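Adhesion G-protein coupled receptor G6 (Danio rerio, PDB 6V55) serves as an adhesion G-protein-coupled receptor whose large, calcium-binding extracellular region is linked to myelination. Local coordinates at residues A[517-529]-A[558-570]. Residues are numbered along the deposited sequence; the frame is centred on the assembly and turned at random.
Sequences AMDVAVQLADISN and ASTVVTIISNVMV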
ATOM      1  N   ALA A 517      33.729  -0.928   3.228  1.00 28.68           N
ATOM      2  CA  ALA A 517      33.510  -0.181   4.474  1.00 21.31           C
ATOM      3  C   ALA A 517      32.426   0.880   4.330  1.00 24.11           C
ATOM      4  O   ALA A 517      31.621   1.080   5.253  1.00 25.35           O
ATOM      5  CB  ALA A 517      34.792   0.497   4.943  1.00 18.38           C
ATOM      6  N   MET A 518      32.397   1.568   3.183  1.00 23.48           N
ATOM      7  CA  MET A 518      31.352   2.552   2.923  1.00 25.32           C
ATOM      8  C   MET A 518      29.981   1.902   2.804  1.00 33.91           C
ATOM      9  O   MET A 518      28.988   2.485   3.247  1.00 37.54           O
ATOM     10  CB  MET A 518      31.686   3.335   1.653  1.00 27.53           C
ATOM     11  CG  MET A 518      31.068   4.731   1.575  1.00 26.70           C
ATOM     12  SD  MET A 518      31.074   5.568   3.167  0.65 23.64           S
ATOM     13  CE  MET A 518      29.868   6.842   2.976  1.00 17.04           C
ATOM     14  N   ASP A 519      29.918   0.678   2.265  1.00 37.23           N
ATOM     15  CA  ASP A 519      28.638  -0.002   2.096  1.00 38.81           C
ATOM     16  C   ASP A 519      28.104  -0.531   3.424  1.00 33.26           C
ATOM     17  O   ASP A 519      26.903  -0.404   3.695  1.00 32.94           O
ATOM     18  CB  ASP A 519      28.779  -1.135   1.082  1.00 47.87           C
ATOM     19  CG  ASP A 519      27.436  -1.597   0.526  1.00 59.85           C
ATOM     20  OD1 ASP A 519      26.838  -0.840  -0.289  1.00 61.39           O
ATOM     21  OD2 ASP A 519      26.987  -2.716   0.912  1.00 63.25           O
ATOM     22  N   VAL A 520      28.992  -1.121   4.245  1.00 27.62           N
ATOM     23  CA  VAL A 520      28.637  -1.637   5.570  1.00 19.98           C
ATOM     24  C   VAL A 520      28.143  -0.510   6.479  1.00 23.21           C
ATOM     25  O   VAL A 520      27.098  -0.634   7.132  1.00 21.79           O
ATOM     26  CB  VAL A 520      29.850  -2.353   6.191  1.00 16.61           C
ATOM     27  CG1 VAL A 520      29.649  -2.640   7.673  1.00 16.49           C
ATOM     28  CG2 VAL A 520      30.131  -3.603   5.480  1.00 16.76           C
ATOM     29  N   ALA A 521      28.869   0.624   6.493  1.00 23.14           N
ATOM     30  CA  ALA A 521      28.544   1.732   7.384  1.00 16.31           C
ATOM     31  C   ALA A 521      27.216   2.380   7.024  1.00 20.02           C
ATOM     32  O   ALA A 521      26.462   2.754   7.925  1.00 20.02           O
ATOM     33  CB  ALA A 521      29.655   2.769   7.355  1.00 16.31           C
ATOM     34  N   VAL A 522      26.905   2.465   5.722  1.00 23.55           N
ATOM     35  CA  VAL A 522      25.638   3.021   5.250  1.00 19.22           C
ATOM     36  C   VAL A 522      24.468   2.132   5.679  1.00 19.97           C
ATOM     37  O   VAL A 522      23.456   2.632   6.192  1.00 19.72           O
ATOM     38  CB  VAL A 522      25.709   3.221   3.720  1.00 17.45           C
ATOM     39  CG1 VAL A 522      24.380   3.222   3.084  1.00 16.86           C
ATOM     40  CG2 VAL A 522      26.371   4.531   3.385  1.00 19.30           C
ATOM     41  N   GLN A 523      24.623   0.800   5.572  1.00 17.75           N
ATOM     42  CA  GLN A 523      23.532  -0.100   5.950  1.00 20.24           C
ATOM     43  C   GLN A 523      23.280  -0.104   7.455  1.00 21.04           C
ATOM     44  O   GLN A 523      22.124  -0.001   7.875  1.00 20.76           O
ATOM     45  CB  GLN A 523      23.789  -1.528   5.457  1.00 23.73           C
ATOM     46  CG  GLN A 523      23.903  -1.762   3.927  1.00 29.18           C
ATOM     47  CD  GLN A 523      23.329  -0.646   3.033  1.00 34.02           C
ATOM     48  OE1 GLN A 523      22.120  -0.338   3.036  1.00 36.57           O
ATOM     49  NE2 GLN A 523      24.217  -0.042   2.244  1.00 33.53           N
ATOM     50  N   LEU A 524      24.354  -0.136   8.267  1.00 17.27           N
ATOM     51  CA  LEU A 524      24.220  -0.073   9.714  1.00 16.20           C
ATOM     52  C   LEU A 524      23.645   1.263  10.177  1.00 16.17           C
ATOM     53  O   LEU A 524      22.883   1.291  11.149  1.00 20.37           O
ATOM     54  CB  LEU A 524      25.576  -0.304  10.376  1.00 16.18           C
ATOM     55  CG  LEU A 524      26.344  -1.613  10.173  1.00 16.24           C
ATOM     56  CD1 LEU A 524      27.615  -1.621  11.006  1.00 16.23           C
ATOM     57  CD2 LEU A 524      25.505  -2.861  10.421  1.00 16.29           C
ATOM     58  N   ALA A 525      23.948   2.362   9.467  1.00 16.18           N
ATOM     59  CA  ALA A 525      23.359   3.665   9.777  1.00 16.37           C
ATOM     60  C   ALA A 525      21.859   3.718   9.492  1.00 22.46           C
ATOM     61  O   ALA A 525      21.144   4.507  10.128  1.00 22.11           O
ATOM     62  CB  ALA A 525      24.065   4.768   8.984  1.00 16.23           C
ATOM     63  N   ASP A 526      21.370   2.894   8.558  1.00 25.57           N
ATOM     64  CA  ASP A 526      19.937   2.803   8.331  1.00 31.05           C
ATOM     65  C   ASP A 526      19.205   2.133   9.502  1.00 35.18           C
ATOM     66  O   ASP A 526      18.206   2.691   9.985  1.00 37.02           O
ATOM     67  CB  ASP A 526      19.666   2.053   7.025  1.00 33.57           C
ATOM     68  CG  ASP A 526      18.601   2.725   6.160  1.00 33.86           C
ATOM     69  OD1 ASP A 526      18.900   3.001   4.973  1.00 33.41           O
ATOM     70  OD2 ASP A 526      17.468   2.970   6.656  1.00 33.43           O
ATOM     71  N   ILE A 527      19.700   0.965   9.977  1.00 34.30           N
ATOM     72  CA  ILE A 527      19.014   0.157  11.001  1.00 36.14           C
ATOM     73  C   ILE A 527      18.921   0.886  12.334  1.00 36.01           C
ATOM     74  O   ILE A 527      17.976   0.669  13.105  1.00 39.69           O
ATOM     75  CB  ILE A 527      19.716  -1.182  11.281  1.00 39.33           C
ATOM     76  CG1 ILE A 527      20.272  -1.849  10.056  1.00 36.85           C
ATOM     77  CG2 ILE A 527      18.745  -2.156  11.887  1.00 49.07           C
ATOM     78  CD1 ILE A 527      21.365  -2.830  10.488  1.00 35.73           C
ATOM     79  N   SER A 528      19.893   1.748  12.623  1.00 30.18           N
ATOM     80  CA  SER A 528      20.046   2.379  13.917  1.00 31.77           C
ATOM     81  C   SER A 528      19.052   3.507  14.170  1.00 37.16           C
ATOM     82  O   SER A 528      18.926   3.941  15.319  1.00 42.13           O
ATOM     83  CB  SER A 528      21.467   2.896  14.031  1.00 34.73           C
ATOM     84  OG  SER A 528      22.361   2.006  13.411  1.00 39.77           O
ATOM     85  N   ASN A 529      18.348   3.993  13.146  1.00 39.74           N
ATOM     86  CA  ASN A 529      17.240   4.908  13.395  1.00 46.66           C
ATOM     87  C   ASN A 529      16.038   4.187  13.998  1.00 55.73           C
ATOM     88  O   ASN A 529      15.240   4.802  14.721  1.00 51.54           O
ATOM     89  CB  ASN A 529      16.848   5.592  12.094  1.00 52.44           C
ATOM     90  CG  ASN A 529      17.522   6.924  11.927  1.00 58.67           C
ATOM     91  OD1 ASN A 529      18.240   7.158  10.945  1.00 60.36           O
ATOM     92  ND2 ASN A 529      17.302   7.820  12.889  1.00 61.15           N
ATOM     93  N   ALA A 558      33.443   9.049   7.681  1.00 14.44           N
ATOM     94  CA  ALA A 558      33.266   9.411   9.078  1.00 15.17           C
ATOM     95  C   ALA A 558      31.895  10.026   9.349  1.00 17.30           C
ATOM     96  O   ALA A 558      31.409   9.971  10.487  1.00 19.09           O
ATOM     97  CB  ALA A 558      34.355  10.365   9.515  1.00 17.31           C
ATOM     98  N   SER A 559      31.253  10.599   8.333  1.00 20.98           N
ATOM     99  CA  SER A 559      29.925  11.152   8.558  1.00 21.77           C
ATOM    100  C   SER A 559      28.902  10.045   8.727  1.00 24.13           C
ATOM    101  O   SER A 559      27.952  10.200   9.492  1.00 23.69           O
ATOM    102  CB  SER A 559      29.534  12.101   7.437  1.00 10.97           C
ATOM    103  OG  SER A 559      28.688  11.456   6.505  1.00 21.13           O
ATOM    104  N   THR A 560      29.119   8.897   8.093  1.00 22.09           N
ATOM    105  CA  THR A 560      28.222   7.775   8.327  1.00 19.65           C
ATOM    106  C   THR A 560      28.469   7.151   9.692  1.00 20.83           C
ATOM    107  O   THR A 560      27.513   6.776  10.391  1.00 25.06           O
ATOM    108  CB  THR A 560      28.380   6.743   7.217  1.00 13.96           C
ATOM    109  OG1 THR A 560      28.560   7.419   5.969  1.00 11.97           O
ATOM    110  CG2 THR A 560      27.159   5.924   7.118  1.00 14.54           C
ATOM    111  N   VAL A 561      29.738   7.076  10.103  1.00 16.19           N
ATOM    112  CA  VAL A 561      30.069   6.424  11.364  1.00 14.77           C
ATOM    113  C   VAL A 561      29.611   7.278  12.545  1.00 15.01           C
ATOM    114  O   VAL A 561      29.107   6.732  13.531  1.00 17.67           O
ATOM    115  CB  VAL A 561      31.580   6.085  11.373  1.00 13.12           C
ATOM    116  CG1 VAL A 561      32.098   5.631  12.735  1.00 12.84           C
ATOM    117  CG2 VAL A 561      31.854   5.011  10.359  1.00 10.88           C
ATOM    118  N   VAL A 562      29.608   8.613  12.394  1.00 13.79           N
ATOM    119  CA  VAL A 562      29.195   9.494  13.492  1.00 14.26           C
ATOM    120  C   VAL A 562      27.679   9.428  13.680  1.00 19.04           C
ATOM    121  O   VAL A 562      27.166   9.583  14.806  1.00 22.72           O
ATOM    122  CB  VAL A 562      29.788  10.914  13.250  1.00 11.15           C
ATOM    123  CG1 VAL A 562      28.996  12.065  13.857  1.00 10.76           C
ATOM    124  CG2 VAL A 562      31.196  10.957  13.831  1.00 12.28           C
ATOM    125  N   THR A 563      26.959   9.028  12.628  1.00 20.69           N
ATOM    126  CA  THR A 563      25.535   8.949  12.830  1.00 22.80           C
ATOM    127  C   THR A 563      25.059   7.558  13.194  1.00 23.93           C
ATOM    128  O   THR A 563      23.902   7.428  13.610  1.00 27.57           O
ATOM    129  CB  THR A 563      24.811   9.482  11.603  1.00 29.22           C
ATOM    130  OG1 THR A 563      25.048   8.625  10.481  1.00 22.53           O
ATOM    131  CG2 THR A 563      25.347  10.859  11.277  1.00 32.69           C
ATOM    132  N   ILE A 564      25.890   6.521  13.028  1.00 23.74           N
ATOM    133  CA  ILE A 564      25.631   5.278  13.752  1.00 17.39           C
ATOM    134  C   ILE A 564      25.670   5.551  15.244  1.00 20.84           C
ATOM    135  O   ILE A 564      24.694   5.280  15.949  1.00 30.14           O
ATOM    136  CB  ILE A 564      26.619   4.173  13.340  1.00 12.55           C
ATOM    137  CG1 ILE A 564      26.439   3.938  11.849  1.00 15.85           C
ATOM    138  CG2 ILE A 564      26.306   2.911  14.073  1.00 13.02           C
ATOM    139  CD1 ILE A 564      27.527   3.145  11.147  1.00 17.86           C
ATOM    140  N   ILE A 565      26.713   6.253  15.701  1.00 17.51           N
ATOM    141  CA  ILE A 565      26.918   6.519  17.129  1.00 16.44           C
ATOM    142  C   ILE A 565      25.908   7.543  17.667  1.00 19.23           C
ATOM    143  O   ILE A 565      25.447   7.423  18.810  1.00 25.94           O
ATOM    144  CB  ILE A 565      28.381   6.959  17.361  1.00 11.63           C
ATOM    145  CG1 ILE A 565      29.354   5.972  16.688  1.00 11.40           C
ATOM    146  CG2 ILE A 565      28.700   7.047  18.837  1.00 12.70           C
ATOM    147  CD1 ILE A 565      29.419   4.574  17.308  1.00 11.74           C
ATOM    148  N   SER A 566      25.515   8.526  16.848  1.00 13.95           N
ATOM    149  CA  SER A 566      24.461   9.465  17.237  1.00 17.25           C
ATOM    150  C   SER A 566      23.108   8.780  17.400  1.00 25.05           C
ATOM    151  O   SER A 566      22.345   9.125  18.313  1.00 26.32           O
ATOM    152  CB  SER A 566      24.328  10.565  16.195  1.00 17.42           C
ATOM    153  OG  SER A 566      23.323  11.504  16.548  1.00 19.69           O
ATOM    154  N   ASN A 567      22.811   7.798  16.539  1.00 25.15           N
ATOM    155  CA  ASN A 567      21.568   7.056  16.662  1.00 22.41           C
ATOM    156  C   ASN A 567      21.587   6.105  17.849  1.00 25.55           C
ATOM    157  O   ASN A 567      20.534   5.846  18.443  1.00 32.22           O
ATOM    158  CB  ASN A 567      21.318   6.245  15.415  1.00 21.73           C
ATOM    159  CG  ASN A 567      20.896   7.064  14.248  1.00 20.96           C
ATOM    160  OD1 ASN A 567      20.689   8.270  14.359  1.00 26.96           O
ATOM    161  ND2 ASN A 567      20.820   6.420  13.086  1.00 16.40           N
ATOM    162  N   VAL A 568      22.750   5.553  18.215  1.00 22.07           N
ATOM    163  CA  VAL A 568      22.755   4.751  19.439  1.00 16.98           C
ATOM    164  C   VAL A 568      22.717   5.633  20.675  1.00 17.79           C
ATOM    165  O   VAL A 568      22.363   5.148  21.744  1.00 28.19           O
ATOM    166  CB  VAL A 568      23.921   3.744  19.565  1.00 14.39           C
ATOM    167  CG1 VAL A 568      24.183   3.017  18.252  1.00 14.26           C
ATOM    168  CG2 VAL A 568      25.184   4.354  20.126  1.00 15.30           C
ATOM    169  N   MET A 569      22.986   6.932  20.554  1.00 14.41           N
ATOM    170  CA  MET A 569      22.819   7.810  21.701  1.00 14.77           C
ATOM    171  C   MET A 569      21.363   8.110  22.034  1.00 24.07           C
ATOM    172  O   MET A 569      21.098   8.599  23.131  1.00 27.24           O
ATOM    173  CB  MET A 569      23.527   9.122  21.461  1.00 14.28           C
ATOM    174  CG  MET A 569      24.974   9.052  21.720  1.00 19.55           C
ATOM    175  SD  MET A 569      25.726  10.646  21.415  1.00 26.13           S
ATOM    176  CE  MET A 569      26.953   9.982  20.325  1.00 31.80           C
ATOM    177  N   VAL A 570      20.416   7.873  21.121  1.00 30.59           N
ATOM    178  CA  VAL A 570      19.019   8.133  21.460  1.00 32.27           C
ATOM    179  C   VAL A 570      18.331   6.821  21.796  1.00 34.28           C
ATOM    180  O   VAL A 570      17.107   6.781  21.970  1.00 39.87           O
ATOM    181  CB  VAL A 570      18.255   8.884  20.352  1.00 31.27           C
ATOM    182  CG1 VAL A 570      18.812  10.272  20.184  1.00 32.54           C
ATOM    183  CG2 VAL A 570      18.294   8.151  19.047  1.00 28.03           C
TER
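Thr560, Ile564 and Asn567, on successive turns of the helix, carry the contact of helix 558-568 with the run of small residues Ala521, Ala525 and Ser528. The two axes approach to 8.8 Å and run nearly parallel, at 24°, and the CA atoms of Ala525 and Ile564 come within 4.9 Å, a spacing that the alanine methyl permits. Thr560 is a knob in the hole formed by Met518, Ala521, Val522 and Ala525. Its chi1 of -39° sets OG1 beside the backbone N and leaves CG2 anti to that N, pointing into the hole, where the methyl lies 3.3 Å from Ala521 O, while OG1 remains on its own helix, hydrogen-bonded to Thr556 O. Ile564 reaches across with an extended chain: CG1 rests 3.8 Å from Ala525 CB, and CD1 touches both Ala521 O and Leu524 CB, 4.0 Å from the latter. At the C-terminal end Asn567 meets Ser528 through its aliphatic part, CB to CB 3.6 Å, and its amide crosses that of Asn529 with the planes 53° apart. No clear hydrogen bond joins the segments, and the evidence is therefore of a mainly van der Waals interface, with the methyls of Thr560 and Ile564 lying against Ala521 O, which still accepts the helical bond from Ala525 N. Between the two segments the chain passes through helix 534-550, whose Val540 and Val544 touch Ile564 and whose Leu547 touches both Val520 and Val561. Helix 573-593 packs on Val561, Val562 and Ile565, placing helix 555-568 among helices 517-527, 534-550 and 573-593, consistent with the helical part of a GAIN domain, while Ser566 bonds to Asn607 just ahead of strand 608-614.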